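Local coordinates for periplasmic protein-probably involved in high-affinity Fe2+ transport (Escherichia coli F11, PDB 5I0Y) that binds copper in the periplasm at a site required for its role in iron transport, at the interface of chains A and B. Residues are numbered along the deposited sequence; one frame, centred on the assembly and turned at random. Chains: chain A/B, Periplasmic protein-probably involved in high-affinity Fe2+ transport.

The interface of chains A and B. Residues chain A 29-31, 88-89; chain B 120, 124-125.
B:His125 reaches into chain A between A:Pro31 and A:Met88, a worked example of how one histidine can tie a two-fold interface by backbone and side chain together. At the start of strand 125-127, its amide N gives a nearly straight hydrogen bond (164° at H) to the carbonyl of A:Pro89, 2.9 Å from N to O. Its CG stands anti to its own carbonyl carbon (chi1 -61°), which carries the imidazole on to A:Pro31. There ND1 donates to A:Pro31 O at 2.7 Å. The oxygen lies near the ring plane but skewed toward CE1, bending the bond to 119° at H; with A:Met88 it helps orient the ring.

The side chains of A:Met88 and B:His125 cross at about a right angle, SD lying 3.7 Å above one ring face, toward the rim; the bend at its last torsion turns CE toward B:His125 CG, 3.6 Å away. Opposite, beyond the ND1/CE1 edge, lies A:Pro31, which follows a cis peptide bond; its CD is 3.6 Å from B:His125 ND1. B:Ser120 CB faces A:Glu30 OE2 and A:Pro31 CD by van der Waals contact. Symmetry repeats the patch, consistent with a dimer, although the structure alone does not establish one in the periplasm. Strand 88-92 also carries the copper ligand A:Met90, so the partner may influence the metal site. One water joins B:Met124 O and A:Glu30 O at 2.8 Å each and A:Glu30 OE2 at 3.2 Å.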
loop_
_atom_site.group_PDB
_atom_site.type_symbol
_atom_site.label_atom_id
_atom_site.label_comp_id
_atom_site.label_asym_id
_atom_site.label_seq_id
_atom_site.Cartn_x
_atom_site.Cartn_y
_atom_site.Cartn_z
ATOM N N MET A 29 18.914 0.037 -5.337
ATOM C CA MET A 29 17.612 0.655 -5.102
ATOM C C MET A 29 17.669 2.180 -4.945
ATOM O O MET A 29 18.721 2.746 -4.643
ATOM C CB MET A 29 16.987 0.048 -3.854
ATOM C CG MET A 29 17.849 0.262 -2.624
ATOM S SD MET A 29 16.831 0.506 -1.166
ATOM C CE MET A 29 18.056 0.975 0.042
ATOM N N GLU A 30 16.520 2.826 -5.143
ATOM C CA GLU A 30 16.357 4.279 -4.986
ATOM C C GLU A 30 15.065 4.534 -4.192
ATOM O O GLU A 30 14.097 3.806 -4.382
ATOM C CB GLU A 30 16.177 4.944 -6.362
ATOM C CG GLU A 30 15.557 6.345 -6.308
ATOM C CD GLU A 30 14.354 6.526 -7.225
ATOM O OE1 GLU A 30 14.550 6.739 -8.428
ATOM O OE2 GLU A 30 13.207 6.469 -6.742
ATOM N N PRO A 31 15.022 5.578 -3.334
ATOM C CA PRO A 31 16.151 6.393 -2.872
ATOM C C PRO A 31 16.964 5.632 -1.842
ATOM O O PRO A 31 16.411 4.911 -1.015
ATOM C CB PRO A 31 15.483 7.631 -2.257
ATOM C CG PRO A 31 14.093 7.207 -1.944
ATOM C CD PRO A 31 13.723 6.188 -2.981
ATOM N N MET A 88 12.418 -2.685 4.042
ATOM C CA MET A 88 11.711 -1.552 3.451
ATOM C C MET A 88 10.714 -2.094 2.459
ATOM O O MET A 88 10.934 -3.149 1.874
ATOM C CB MET A 88 12.666 -0.664 2.663
ATOM C CG MET A 88 13.940 -0.239 3.366
ATOM S SD MET A 88 15.142 0.345 2.150
ATOM C CE MET A 88 14.572 -0.559 0.735
ATOM N N PRO A 89 9.617 -1.350 2.252
ATOM C CA PRO A 89 8.765 -1.685 1.114
ATOM C C PRO A 89 9.484 -1.349 -0.191
ATOM O O PRO A 89 10.126 -0.300 -0.288
ATOM C CB PRO A 89 7.532 -0.787 1.284
ATOM C CG PRO A 89 7.803 0.094 2.461
ATOM C CD PRO A 89 9.217 -0.096 2.910
ATOM N N SER B 120 7.979 6.880 -4.010
ATOM C CA SER B 120 9.238 7.254 -3.375
ATOM C C SER B 120 9.021 8.186 -2.185
ATOM O O SER B 120 9.743 8.113 -1.188
ATOM C CB SER B 120 10.170 7.901 -4.404
ATOM O OG SER B 120 9.505 8.946 -5.076
ATOM N N MET B 124 8.507 3.897 -0.349
ATOM C CA MET B 124 8.684 2.702 -1.158
ATOM C C MET B 124 9.917 2.899 -2.031
ATOM O O MET B 124 10.091 3.969 -2.625
ATOM C CB MET B 124 7.449 2.383 -2.006
ATOM C CG MET B 124 7.674 1.249 -2.995
ATOM S SD MET B 124 6.182 0.728 -3.841
ATOM C CE MET B 124 5.734 -0.698 -2.847
ATOM N N HIS B 125 10.754 1.872 -2.089
ATOM C CA HIS B 125 12.035 1.919 -2.816
ATOM C C HIS B 125 12.051 1.011 -3.997
ATOM O O HIS B 125 12.016 -0.212 -3.845
ATOM C CB HIS B 125 13.164 1.520 -1.877
ATOM C CG HIS B 125 13.307 2.433 -0.698
ATOM N ND1 HIS B 125 14.207 3.427 -0.664
ATOM C CD2 HIS B 125 12.592 2.512 0.492
ATOM C CE1 HIS B 125 14.088 4.105 0.493
ATOM N NE2 HIS B 125 13.101 3.547 1.199
HETATM O O HOH W 1 11.423 4.481 -5.030
#